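Local atomic coordinates of glyoxalase III (glutathione-independent) (Candida albicans, PDB entry 4LRU), a protein that converts the toxic metabolite methylglyoxal to D-lactate in a single step that needs no glutathione. Residues P205-V217 against N221-A235. Residues are numbered along the deposited sequence; the frame is centred on the assembly and turned at random.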
ATOM      1  N   PRO A 205      -9.138  10.267  12.052  1.00 21.38           N
ATOM      2  CA  PRO A 205      -9.069   9.302  10.963  1.00 21.21           C
ATOM      3  C   PRO A 205      -8.455   9.842   9.672  1.00 19.23           C
ATOM      4  O   PRO A 205      -8.059   9.051   8.822  1.00 20.33           O
ATOM      5  CB  PRO A 205     -10.542   8.939  10.721  1.00 22.30           C
ATOM      6  CG  PRO A 205     -11.304  10.098  11.266  1.00 23.67           C
ATOM      7  CD  PRO A 205     -10.525  10.501  12.484  1.00 23.24           C
ATOM      8  N   TRP A 206      -8.415  11.169   9.532  1.00 20.38           N
ATOM      9  CA  TRP A 206      -7.957  11.815   8.306  1.00 21.18           C
ATOM     10  C   TRP A 206      -6.606  12.506   8.474  1.00 22.70           C
ATOM     11  O   TRP A 206      -6.168  13.263   7.594  1.00 22.75           O
ATOM     12  CB  TRP A 206      -9.006  12.799   7.794  1.00 21.92           C
ATOM     13  CG  TRP A 206     -10.385  12.221   7.798  1.00 22.74           C
ATOM     14  CD1 TRP A 206     -11.452  12.697   8.473  1.00 23.55           C
ATOM     15  CD2 TRP A 206     -10.829  11.023   7.130  1.00 23.26           C
ATOM     16  NE1 TRP A 206     -12.541  11.886   8.278  1.00 23.91           N
ATOM     17  CE2 TRP A 206     -12.195  10.865   7.439  1.00 24.61           C
ATOM     18  CE3 TRP A 206     -10.213  10.087   6.293  1.00 24.33           C
ATOM     19  CZ2 TRP A 206     -12.956   9.795   6.963  1.00 25.33           C
ATOM     20  CZ3 TRP A 206     -10.979   9.027   5.805  1.00 24.00           C
ATOM     21  CH2 TRP A 206     -12.335   8.892   6.152  1.00 25.17           C
ATOM     22  N   ASP A 207      -5.956  12.247   9.600  1.00 22.71           N
ATOM     23  CA  ASP A 207      -4.670  12.869   9.920  1.00 22.58           C
ATOM     24  C   ASP A 207      -3.603  12.374   8.945  1.00 20.96           C
ATOM     25  O   ASP A 207      -3.621  11.216   8.519  1.00 21.20           O
ATOM     26  CB  ASP A 207      -4.238  12.504  11.347  1.00 24.78           C
ATOM     27  CG  ASP A 207      -5.028  13.238  12.426  1.00 28.04           C
ATOM     28  OD1 ASP A 207      -5.942  14.030  12.107  1.00 30.19           O
ATOM     29  OD2 ASP A 207      -4.731  12.994  13.619  1.00 31.27           O
ATOM     30  N   ASN A 208      -2.655  13.255   8.654  1.00 22.79           N
ATOM     31  CA  ASN A 208      -1.417  12.897   7.964  1.00 21.59           C
ATOM     32  C   ASN A 208      -0.458  12.285   8.990  1.00 21.18           C
ATOM     33  O   ASN A 208       0.132  13.000   9.803  1.00 22.90           O
ATOM     34  CB  ASN A 208      -0.828  14.159   7.356  1.00 24.62           C
ATOM     35  CG  ASN A 208       0.456  13.907   6.596  1.00 25.38           C
ATOM     36  OD1 ASN A 208       0.784  12.773   6.223  1.00 22.00           O
ATOM     37  ND2 ASN A 208       1.199  14.982   6.371  1.00 27.47           N
ATOM     38  N   PHE A 209      -0.409  10.956   9.033  1.00 20.15           N
ATOM     39  CA  PHE A 209       0.259  10.261  10.128  1.00 20.24           C
ATOM     40  C   PHE A 209       0.902   8.983   9.630  1.00 18.00           C
ATOM     41  O   PHE A 209       0.284   8.219   8.893  1.00 18.93           O
ATOM     42  CB  PHE A 209      -0.739   9.937  11.244  1.00 20.11           C
ATOM     43  CG  PHE A 209      -0.123   9.266  12.446  1.00 21.40           C
ATOM     44  CD1 PHE A 209       0.763   9.950  13.266  1.00 24.18           C
ATOM     45  CD2 PHE A 209      -0.426   7.946  12.745  1.00 21.48           C
ATOM     46  CE1 PHE A 209       1.334   9.324  14.363  1.00 24.27           C
ATOM     47  CE2 PHE A 209       0.128   7.326  13.847  1.00 23.10           C
ATOM     48  CZ  PHE A 209       1.019   8.004  14.645  1.00 21.49           C
ATOM     49  N   THR A 210       2.149   8.787  10.052  1.00 19.15           N
ATOM     50  CA  THR A 210       2.890   7.573   9.794  1.00 19.27           C
ATOM     51  C   THR A 210       3.557   7.037  11.055  1.00 19.67           C
ATOM     52  O   THR A 210       3.756   7.762  12.044  1.00 22.10           O
ATOM     53  CB  THR A 210       4.001   7.791   8.756  1.00 20.10           C
ATOM     54  OG1 THR A 210       4.994   8.679   9.304  1.00 20.61           O
ATOM     55  CG2 THR A 210       3.441   8.332   7.468  1.00 20.01           C
ATOM     56  N   VAL A 211       3.908   5.757  10.986  1.00 20.20           N
ATOM     57  CA  VAL A 211       4.670   5.093  12.034  1.00 18.94           C
ATOM     58  C   VAL A 211       5.854   4.404  11.394  1.00 19.11           C
ATOM     59  O   VAL A 211       5.694   3.693  10.394  1.00 19.99           O
ATOM     60  CB  VAL A 211       3.810   4.062  12.775  1.00 21.23           C
ATOM     61  CG1 VAL A 211       4.665   3.216  13.706  1.00 22.60           C
ATOM     62  CG2 VAL A 211       2.692   4.761  13.546  1.00 22.54           C
ATOM     63  N   THR A 212       7.046   4.637  11.950  1.00 17.84           N
ATOM     64  CA  THR A 212       8.257   3.945  11.520  1.00 19.66           C
ATOM     65  C   THR A 212       8.713   3.058  12.660  1.00 21.74           C
ATOM     66  O   THR A 212       8.886   3.534  13.810  1.00 23.08           O
ATOM     67  CB  THR A 212       9.372   4.955  11.166  1.00 20.10           C
ATOM     68  OG1 THR A 212       8.977   5.732  10.026  1.00 21.88           O
ATOM     69  CG2 THR A 212      10.665   4.227  10.862  1.00 22.15           C
ATOM     70  N   ASP A 213       8.888   1.773  12.360  1.00 20.05           N
ATOM     71  CA  ASP A 213       9.506   0.851  13.290  1.00 20.43           C
ATOM     72  C   ASP A 213      10.655   0.190  12.556  1.00 22.39           C
ATOM     73  O   ASP A 213      10.467  -0.787  11.823  1.00 21.79           O
ATOM     74  CB  ASP A 213       8.496  -0.179  13.817  1.00 21.82           C
ATOM     75  CG  ASP A 213       9.028  -0.949  14.999  1.00 25.49           C
ATOM     76  OD1 ASP A 213      10.276  -1.014  15.126  1.00 28.01           O
ATOM     77  OD2 ASP A 213       8.218  -1.431  15.821  1.00 25.54           O
ATOM     78  N   GLY A 214      11.846   0.758  12.713  1.00 22.35           N
ATOM     79  CA  GLY A 214      13.004   0.284  11.980  1.00 23.44           C
ATOM     80  C   GLY A 214      12.791   0.447  10.491  1.00 21.73           C
ATOM     81  O   GLY A 214      12.695   1.568   9.994  1.00 22.44           O
ATOM     82  N   ARG A 215      12.684  -0.679   9.791  1.00 20.80           N
ATOM     83  CA  ARG A 215      12.517  -0.686   8.335  1.00 19.73           C
ATOM     84  C   ARG A 215      11.089  -1.060   7.922  1.00 20.17           C
ATOM     85  O   ARG A 215      10.826  -1.482   6.793  1.00 20.31           O
ATOM     86  CB  ARG A 215      13.565  -1.617   7.700  1.00 20.11           C
ATOM     87  CG  ARG A 215      14.986  -1.049   7.778  1.00 22.26           C
ATOM     88  CD  ARG A 215      16.054  -2.060   7.403  1.00 22.72           C
ATOM     89  NE  ARG A 215      16.069  -3.191   8.320  1.00 24.12           N
ATOM     90  CZ  ARG A 215      15.618  -4.404   8.026  1.00 23.10           C
ATOM     91  NH1 ARG A 215      15.152  -4.667   6.810  1.00 22.11           N
ATOM     92  NH2 ARG A 215      15.629  -5.356   8.947  1.00 26.01           N
ATOM     93  N   ILE A 216      10.156  -0.866   8.845  1.00 19.23           N
ATOM     94  CA  ILE A 216       8.731  -0.974   8.533  1.00 19.50           C
ATOM     95  C   ILE A 216       8.107   0.404   8.687  1.00 19.64           C
ATOM     96  O   ILE A 216       8.213   1.025   9.742  1.00 20.28           O
ATOM     97  CB  ILE A 216       8.034  -1.942   9.488  1.00 20.52           C
ATOM     98  CG1 ILE A 216       8.713  -3.310   9.406  1.00 23.98           C
ATOM     99  CG2 ILE A 216       6.555  -2.037   9.151  1.00 20.01           C
ATOM    100  CD1 ILE A 216       8.225  -4.303  10.428  1.00 28.99           C
ATOM    101  N   VAL A 217       7.473   0.878   7.621  1.00 19.36           N
ATOM    102  CA  VAL A 217       6.873   2.212   7.614  1.00 18.58           C
ATOM    103  C   VAL A 217       5.432   2.107   7.137  1.00 19.16           C
ATOM    104  O   VAL A 217       5.149   1.559   6.067  1.00 19.59           O
ATOM    105  CB  VAL A 217       7.651   3.180   6.708  1.00 18.32           C
ATOM    106  CG1 VAL A 217       7.021   4.557   6.731  1.00 21.10           C
ATOM    107  CG2 VAL A 217       9.105   3.243   7.127  1.00 20.33           C
ATOM    108  N   ASN A 221      -3.849   6.578   5.597  1.00 17.89           N
ATOM    109  CA  ASN A 221      -4.930   7.032   4.720  1.00 18.16           C
ATOM    110  C   ASN A 221      -4.393   7.734   3.475  1.00 20.16           C
ATOM    111  O   ASN A 221      -3.188   7.924   3.329  1.00 18.43           O
ATOM    112  CB  ASN A 221      -5.870   7.973   5.493  1.00 18.90           C
ATOM    113  CG  ASN A 221      -5.122   9.103   6.192  1.00 18.83           C
ATOM    114  OD1 ASN A 221      -4.074   9.543   5.713  1.00 18.67           O
ATOM    115  ND2 ASN A 221      -5.610   9.529   7.347  1.00 19.26           N
ATOM    116  N   PRO A 222      -5.289   8.125   2.558  1.00 19.05           N
ATOM    117  CA  PRO A 222      -4.799   8.814   1.363  1.00 19.93           C
ATOM    118  C   PRO A 222      -4.021  10.083   1.704  1.00 20.20           C
ATOM    119  O   PRO A 222      -3.032  10.414   1.036  1.00 23.54           O
ATOM    120  CB  PRO A 222      -6.085   9.145   0.603  1.00 21.06           C
ATOM    121  CG  PRO A 222      -7.060   8.083   1.025  1.00 22.50           C
ATOM    122  CD  PRO A 222      -6.738   7.863   2.488  1.00 21.22           C
ATOM    123  N   GLN A 223      -4.446  10.764   2.765  1.00 20.60           N
ATOM    124  CA  GLN A 223      -3.800  11.988   3.216  1.00 20.36           C
ATOM    125  C   GLN A 223      -2.356  11.760   3.658  1.00 20.44           C
ATOM    126  O   GLN A 223      -1.579  12.699   3.696  1.00 23.77           O
ATOM    127  CB  GLN A 223      -4.598  12.592   4.378  1.00 23.19           C
ATOM    128  CG  GLN A 223      -5.981  13.072   3.970  1.00 25.37           C
ATOM    129  CD  GLN A 223      -7.059  11.993   4.037  1.00 23.36           C
ATOM    130  OE1 GLN A 223      -6.779  10.806   4.165  1.00 21.31           O
ATOM    131  NE2 GLN A 223      -8.314  12.424   3.974  1.00 26.79           N
ATOM    132  N   SER A 224      -2.009  10.515   3.989  1.00 19.24           N
ATOM    133  CA  SER A 224      -0.682  10.179   4.523  1.00 18.81           C
ATOM    134  C   SER A 224       0.274   9.588   3.503  1.00 18.20           C
ATOM    135  O   SER A 224       1.397   9.227   3.851  1.00 18.79           O
ATOM    136  CB  SER A 224      -0.805   9.180   5.675  1.00 18.89           C
ATOM    137  OG  SER A 224      -1.668   9.676   6.686  1.00 18.67           O
ATOM    138  N   ALA A 225      -0.160   9.451   2.255  1.00 17.96           N
ATOM    139  CA  ALA A 225       0.618   8.704   1.282  1.00 18.33           C
ATOM    140  C   ALA A 225       1.963   9.358   0.968  1.00 18.96           C
ATOM    141  O   ALA A 225       2.984   8.665   0.885  1.00 19.16           O
ATOM    142  CB  ALA A 225      -0.190   8.475   0.011  1.00 19.41           C
ATOM    143  N   VAL A 226       1.978  10.678   0.775  1.00 17.46           N
ATOM    144  CA  VAL A 226       3.227  11.379   0.544  1.00 18.77           C
ATOM    145  C   VAL A 226       4.178  11.133   1.715  1.00 19.20           C
ATOM    146  O   VAL A 226       5.333  10.741   1.522  1.00 20.12           O
ATOM    147  CB  VAL A 226       3.032  12.894   0.314  1.00 18.59           C
ATOM    148  CG1 VAL A 226       4.369  13.604   0.345  1.00 19.44           C
ATOM    149  CG2 VAL A 226       2.351  13.159  -1.014  1.00 18.44           C
ATOM    150  N   LYS A 227       3.696  11.352   2.933  1.00 18.13           N
ATOM    151  CA  LYS A 227       4.559  11.260   4.101  1.00 19.25           C
ATOM    152  C   LYS A 227       5.062   9.831   4.259  1.00 18.51           C
ATOM    153  O   LYS A 227       6.192   9.623   4.676  1.00 19.99           O
ATOM    154  CB  LYS A 227       3.811  11.709   5.361  1.00 19.65           C
ATOM    155  CG  LYS A 227       4.724  11.943   6.563  1.00 22.53           C
ATOM    156  CD  LYS A 227       3.937  12.407   7.780  1.00 23.67           C
ATOM    157  CE  LYS A 227       4.863  12.857   8.914  1.00 25.80           C
ATOM    158  NZ  LYS A 227       5.630  11.720   9.502  1.00 25.10           N
ATOM    159  N   THR A 228       4.229   8.841   3.931  1.00 18.85           N
ATOM    160  CA  THR A 228       4.650   7.443   4.050  1.00 18.57           C
ATOM    161  C   THR A 228       5.847   7.198   3.133  1.00 20.40           C
ATOM    162  O   THR A 228       6.858   6.640   3.560  1.00 19.35           O
ATOM    163  CB  THR A 228       3.527   6.443   3.722  1.00 18.54           C
ATOM    164  OG1 THR A 228       2.360   6.735   4.506  1.00 18.24           O
ATOM    165  CG2 THR A 228       3.971   5.029   4.034  1.00 17.51           C
ATOM    166  N   ALA A 229       5.753   7.653   1.888  1.00 18.92           N
ATOM    167  CA  ALA A 229       6.865   7.538   0.949  1.00 19.39           C
ATOM    168  C   ALA A 229       8.108   8.293   1.409  1.00 18.31           C
ATOM    169  O   ALA A 229       9.224   7.774   1.322  1.00 19.48           O
ATOM    170  CB  ALA A 229       6.447   8.005  -0.430  1.00 17.71           C
ATOM    171  N   GLU A 230       7.926   9.513   1.906  1.00 19.94           N
ATOM    172  CA  GLU A 230       9.053  10.292   2.394  1.00 20.42           C
ATOM    173  C   GLU A 230       9.695   9.576   3.570  1.00 20.47           C
ATOM    174  O   GLU A 230      10.920   9.557   3.691  1.00 21.79           O
ATOM    175  CB  GLU A 230       8.610  11.702   2.809  1.00 23.42           C
ATOM    176  CG  GLU A 230       8.123  12.564   1.656  1.00 24.45           C
ATOM    177  CD  GLU A 230       7.648  13.937   2.127  1.00 31.84           C
ATOM    178  OE1 GLU A 230       7.249  14.046   3.310  1.00 35.68           O
ATOM    179  OE2 GLU A 230       7.671  14.903   1.321  1.00 34.04           O
ATOM    180  N   ASP A 231       8.883   8.991   4.443  1.00 18.31           N
ATOM    181  CA  ASP A 231       9.424   8.332   5.640  1.00 18.23           C
ATOM    182  C   ASP A 231      10.047   6.959   5.297  1.00 20.17           C
ATOM    183  O   ASP A 231      10.925   6.472   6.014  1.00 20.44           O
ATOM    184  CB  ASP A 231       8.327   8.199   6.691  1.00 19.16           C
ATOM    185  CG  ASP A 231       8.000   9.536   7.377  1.00 21.84           C
ATOM    186  OD1 ASP A 231       8.816  10.482   7.291  1.00 23.41           O
ATOM    187  OD2 ASP A 231       6.935   9.626   8.016  1.00 22.35           O
ATOM    188  N   VAL A 232       9.603   6.346   4.199  1.00 17.85           N
ATOM    189  CA  VAL A 232      10.317   5.206   3.653  1.00 17.25           C
ATOM    190  C   VAL A 232      11.739   5.609   3.262  1.00 19.91           C
ATOM    191  O   VAL A 232      12.704   4.951   3.636  1.00 20.35           O
ATOM    192  CB  VAL A 232       9.568   4.601   2.428  1.00 17.14           C
ATOM    193  CG1 VAL A 232      10.479   3.667   1.636  1.00 20.49           C
ATOM    194  CG2 VAL A 232       8.323   3.850   2.890  1.00 18.18           C
ATOM    195  N   ILE A 233      11.869   6.702   2.522  1.00 19.04           N
ATOM    196  CA  ILE A 233      13.203   7.189   2.133  1.00 19.50           C
ATOM    197  C   ILE A 233      14.066   7.435   3.375  1.00 21.47           C
ATOM    198  O   ILE A 233      15.230   7.027   3.433  1.00 21.38           O
ATOM    199  CB  ILE A 233      13.115   8.451   1.256  1.00 21.50           C
ATOM    200  CG1 ILE A 233      12.469   8.079  -0.089  1.00 20.45           C
ATOM    201  CG2 ILE A 233      14.491   9.088   1.073  1.00 24.10           C
ATOM    202  CD1 ILE A 233      12.066   9.242  -0.960  1.00 21.66           C
ATOM    203  N   ALA A 234      13.479   8.079   4.381  1.00 20.57           N
ATOM    204  CA  ALA A 234      14.189   8.364   5.631  1.00 23.49           C
ATOM    205  C   ALA A 234      14.709   7.087   6.292  1.00 22.04           C
ATOM    206  O   ALA A 234      15.807   7.078   6.869  1.00 25.73           O
ATOM    207  CB  ALA A 234      13.271   9.107   6.592  1.00 24.52           C
ATOM    208  N   ALA A 235      13.895   6.034   6.268  1.00 20.92           N
ATOM    209  CA  ALA A 235      14.239   4.791   6.968  1.00 21.03           C
ATOM    210  C   ALA A 235      15.262   3.979   6.172  1.00 22.71           C
ATOM    211  O   ALA A 235      16.059   3.234   6.745  1.00 23.82           O
ATOM    212  CB  ALA A 235      12.991   3.960   7.245  1.00 21.01           C
TER
HETATM  213  O   HOH W   1       1.281  12.896   3.428  1.00 20.17           O
HETATM  214  O   HOH W   2       3.669  10.735  11.669  1.00 28.96           O
HETATM  215  O   HOH W   3      11.147   6.967   8.678  1.00 23.62           O
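Thr-210 reaches across to Asp-231 with a short hydrogen bond, OG1 to OD2 at 2.5 Å. The torsion of Thr-210 (chi1 66°) wedges OG1 between its own backbone N and carbonyl carbon, leaving CG2 to rest against OG1 of Thr-228, 3.5 Å away. The same OD2 takes a salt bridge from Lys-227 NZ on its syn side, at 2.9 Å. Lys-227 gets there by running extended, CG anti to the backbone N, and bending only at its last torsion (chi4 -68°); its CB and CD pass beside OD1 of Asn-208. A water joins that OD1 to the amide of Lys-227 in the helix's first turn.

Farther back, Asn-221 gives both N-H groups of its ND2, nearly within the amide plane, to two loop carbonyls, O of Pro-205 and O of Asp-207, both at 2.9 Å. Its OD1 accepts from Ser-224 OG at 2.6 Å; that hydroxyl in turn receives the Phe-209 amide almost straight (170°). At the other end Val-217 sets CB on CG2 of Val-232 (3.9 Å) and CG2 on the methyl of Ala-235.

Helix 225-236 thus packs on the hairpin of strands 210-213 and 216-219, the former the edge of the DJ-1-type sheet, with helix 29-42 alongside. Accepting from Thr-210 and the Lys-227 ammonium, Asp-231 probably stays ionised, while the bonds through Ser-224 and Asn-221 probably set the loop's course, the Asn-221 side chain lying about 5 Å from that of Cys-139, the probable catalytic cysteine.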